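Local coordinates for putative glutathione-regulated potassium-efflux system protein KefB (Vibrio parahaemolyticus RIMD 2210633, PDB 3C85) that probably mediates glutathione-regulated potassium efflux as a CPA2-family antiporter, represented here by its cytosolic TrkA-N (RCK) domain, which binds AMP, at the interface of chains A and B. Residues are numbered along the deposited sequence; one frame, centred on the assembly and turned at random. Chains: chain A/B, Putative glutathione-regulated potassium-efflux system protein KefB.

Contact 1: the interface of chains A and B. Residues chain A 49-50, 159; chain B 158, 160-161, 163.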
# COMPACT_ATOMS: atom_id res chain seq x y z
N ARG A 49 9.71 4.93 1.73
CA ARG A 49 8.82 4.10 2.49
C ARG A 49 8.30 2.87 1.74
O ARG A 49 8.19 1.85 2.30
CB ARG A 49 7.70 4.94 3.11
CG ARG A 49 8.18 5.92 4.16
CD ARG A 49 7.07 6.48 4.98
NE ARG A 49 6.64 5.53 5.96
CZ ARG A 49 7.18 5.40 7.15
NH1 ARG A 49 8.17 6.18 7.51
NH2 ARG A 49 6.72 4.49 7.98
N ILE A 50 8.04 3.01 0.45
CA ILE A 50 7.60 1.84 -0.32
C ILE A 50 8.70 0.75 -0.38
O ILE A 50 8.48 -0.45 -0.01
CB ILE A 50 7.08 2.21 -1.73
CG1 ILE A 50 5.86 3.14 -1.62
CG2 ILE A 50 6.67 0.94 -2.52
CD1 ILE A 50 5.41 3.63 -2.97
N ILE A 159 0.16 1.88 -6.06
CA ILE A 159 0.61 2.22 -4.69
C ILE A 159 -0.58 2.22 -3.70
O ILE A 159 -0.51 1.65 -2.59
CB ILE A 159 1.25 3.62 -4.66
CG1 ILE A 159 2.57 3.65 -5.44
CG2 ILE A 159 1.45 4.15 -3.20
CD1 ILE A 159 3.07 5.07 -5.65
N ASN B 158 0.78 3.81 7.93
CA ASN B 158 1.29 4.71 6.92
C ASN B 158 0.99 4.16 5.52
O ASN B 158 1.27 2.98 5.24
CB ASN B 158 2.79 4.93 7.11
CG ASN B 158 3.38 5.82 6.03
OD1 ASN B 158 3.83 5.34 4.99
ND2 ASN B 158 3.32 7.12 6.25
N TYR B 160 2.37 4.42 2.56
CA TYR B 160 3.48 3.93 1.76
C TYR B 160 4.17 2.70 2.32
O TYR B 160 4.60 1.84 1.56
CB TYR B 160 4.47 5.05 1.53
CG TYR B 160 3.79 6.23 0.91
CD1 TYR B 160 3.17 6.12 -0.34
CD2 TYR B 160 3.75 7.45 1.55
CE1 TYR B 160 2.53 7.19 -0.92
CE2 TYR B 160 3.10 8.54 0.96
CZ TYR B 160 2.50 8.38 -0.28
OH TYR B 160 1.83 9.44 -0.86
N SER B 161 4.27 2.59 3.64
CA SER B 161 4.80 1.39 4.27
C SER B 161 3.89 0.20 4.01
O SER B 161 4.36 -0.88 3.66
CB SER B 161 4.92 1.61 5.77
OG SER B 161 5.85 2.67 5.97
N ALA B 163 1.90 0.01 1.39
CA ALA B 163 1.99 -0.25 -0.04
C ALA B 163 3.20 -1.11 -0.34
O ALA B 163 3.13 -2.00 -1.20
CB ALA B 163 2.11 1.06 -0.79
O HOH W 1 8.35 1.70 5.16

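Contact 2: the interface of chains A and B. Residues chain A 41-42, 58, 62, 65, 108; chain B 172, 179.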
# COMPACT_ATOMS: atom_id res chain seq x y z
N GLN A 41 19.51 -11.41 -4.55
CA GLN A 41 18.64 -11.96 -5.56
C GLN A 41 17.58 -10.94 -5.98
O GLN A 41 16.93 -11.10 -7.02
CB GLN A 41 17.97 -13.20 -5.03
CG GLN A 41 18.95 -14.37 -4.80
CD GLN A 41 18.25 -15.59 -4.27
OE1 GLN A 41 18.27 -15.87 -3.06
NE2 GLN A 41 17.66 -16.33 -5.16
N VAL A 42 17.40 -9.89 -5.15
CA VAL A 42 16.42 -8.82 -5.42
C VAL A 42 17.18 -7.51 -5.37
O VAL A 42 17.94 -7.30 -4.44
CB VAL A 42 15.25 -8.80 -4.36
CG1 VAL A 42 14.22 -7.71 -4.71
CG2 VAL A 42 14.54 -10.16 -4.29
N LEU A 58 9.99 -8.90 2.24
CA LEU A 58 10.86 -9.96 1.70
C LEU A 58 11.81 -10.54 2.75
O LEU A 58 12.01 -11.76 2.79
CB LEU A 58 11.68 -9.45 0.50
CG LEU A 58 10.89 -9.01 -0.74
CD1 LEU A 58 11.74 -8.20 -1.72
CD2 LEU A 58 10.25 -10.23 -1.42
N TYR A 62 11.88 -14.48 3.20
CA TYR A 62 13.02 -15.11 2.52
C TYR A 62 14.41 -14.86 3.14
O TYR A 62 15.39 -15.40 2.65
CB TYR A 62 13.06 -14.64 1.07
CG TYR A 62 11.81 -14.97 0.30
CD1 TYR A 62 11.56 -16.28 -0.12
CD2 TYR A 62 10.89 -13.98 -0.01
CE1 TYR A 62 10.42 -16.59 -0.85
CE2 TYR A 62 9.73 -14.28 -0.73
CZ TYR A 62 9.50 -15.59 -1.15
OH TYR A 62 8.36 -15.90 -1.86
N ILE A 65 17.95 -11.31 1.22
CA ILE A 65 18.06 -11.59 -0.22
C ILE A 65 18.08 -10.34 -1.07
O ILE A 65 18.20 -10.44 -2.33
CB ILE A 65 16.91 -12.48 -0.70
CG1 ILE A 65 15.55 -11.84 -0.41
CG2 ILE A 65 17.01 -13.84 -0.04
CD1 ILE A 65 14.39 -12.43 -1.29
N LEU A 108 15.10 -10.64 -9.57
CA LEU A 108 13.99 -9.71 -9.45
C LEU A 108 14.46 -8.30 -9.15
O LEU A 108 15.31 -8.06 -8.27
CB LEU A 108 13.01 -10.21 -8.38
CG LEU A 108 11.82 -9.28 -8.09
CD1 LEU A 108 10.87 -9.15 -9.34
CD2 LEU A 108 11.08 -9.73 -6.81
N CYS B 172 5.35 -11.56 -5.38
CA CYS B 172 5.75 -12.95 -5.16
C CYS B 172 4.61 -13.89 -5.52
O CYS B 172 4.84 -15.01 -6.01
CB CYS B 172 6.25 -13.16 -3.73
SG CYS B 172 7.82 -12.34 -3.40
N PHE B 179 13.45 -18.23 -5.51
CA PHE B 179 14.50 -17.85 -4.58
C PHE B 179 15.03 -19.13 -3.94
O PHE B 179 15.80 -19.88 -4.56
CB PHE B 179 14.02 -16.87 -3.49
CG PHE B 179 13.54 -15.53 -4.00
CD1 PHE B 179 12.35 -14.98 -3.51
CD2 PHE B 179 14.25 -14.81 -4.95
CE1 PHE B 179 11.89 -13.75 -3.97
CE2 PHE B 179 13.79 -13.60 -5.42
CZ PHE B 179 12.62 -13.06 -4.93

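Contact 1: the interface of chains A and B
The N-terminal ends of helices 49-62 and 159-175 of chain A meet the start of helix 159-175 of chain B and the last residue of its strand 155-158. A:Arg49 and A:Ile50 belong to the Rossmann glycine loop (GMGRIG) of the TrkA-N domain, where the loop turns into its helix. The A:Arg49 chain bends at CG-CD (chi3 78°) and turns its NE/NH2 edge towards the hydroxyl OG of B:Ser161, which sits somewhat out of the guanidinium plane. NE and NH2 both give weak, bent hydrogen bonds to OG, NH2 at 2.9 Å. NE also makes a weak bond of 3.0 Å to the amide oxygen OD1 of B:Asn158, which comes from the opposite side of the guanidinium plane to OG, the two planes being 62° apart. A water links B:Ser161 OG (2.8 Å) to the backbone O of A:Arg49 (2.9 Å), adding to the polar grip on this hydroxyl. Behind it, B:Asn158 caps its own helix: with CG anti to the backbone N (chi1 177°), OD1 takes the backbone N of B:Ser161 on an in-plane lone pair at 3.1 Å. This cap holds the acceptor where A:Arg49 reaches it. On the apolar flank, B:Tyr160 CB lies 3.6 Å from A:Arg49 CB and also touches CG1 of A:Ile50. The CD1-CE1 edge of its ring meets the CG2 branch of A:Ile159 (CD1 to CG2 3.9 Å), which also packs against the methyl of B:Ala163.

Contact 2: the interface of chains A and B
B:Phe179, in the C-terminal tail beyond helix 159-175, inserts its ring between the end of helix 49-62, the loop residue A:Ile65 and the starts of strands 42-45 and 108-111 of chain A, all parts of the Rossmann-type TrkA-N domain. The tight part of the contact surrounds this ring, and no N or O of one chain comes within bonding reach of the other. A:Tyr62 offers a face: B:Phe179 CD1 points at the centre of the tyrosine ring, 3.7 Å from its CE1, in an edge-to-face pair with centroids 4.8 Å apart and planes at 74°. One face of the phenylalanine is covered by A:Ile65, whose CD1 methyl sits 3.9 Å from the ring centroid in a CH-pi contact. That isoleucine has CG1 between the backbone N and the carbonyl carbon (chi1 58°), a crowded position that carries CD1 to the ring. At the tip, CZ meets the CG2 branch of A:Val42 at 3.5 Å, the two side chains crossing at about a right angle. Contact is thinner elsewhere around the ring: A:Leu108 CD2 touches CZ more distantly at 4.1 Å. Towards the tail backbone, the extended A:Gln41 slides past in the opposite sense, its amide plane almost perpendicular to the ring; NE2 passes 3.5 Å from B:Phe179 CA, a van der Waals contact. A separate apolar contact comes from helix 159-175: at the CE2-OH edge of A:Tyr62, on the same side of its ring as B:Phe179, SG of B:Cys172 contacts CE2 (3.8 Å) and A:Leu58 CD2, so the tyrosine is touched by both the helix and the tail.

The C-alpha centres of contact 1 and contact 2 lie about 18 Å apart, and both draw on helix 49-62 of chain A and helix 159-175 of chain B. Contact 1 uses the starts of these helices, and the start of chain A's own helix 159-175 as well, and is partly polar; contact 2 uses their later parts and the tail, and is apolar. The last helix and tail of one subunit thus run along the other's Rossmann domain, and two-fold symmetry repeats both contacts with chains exchanged. Such an embrace would suit a dimer, and the glycine loop at contact 1 could link nucleotide binding to subunit arrangement.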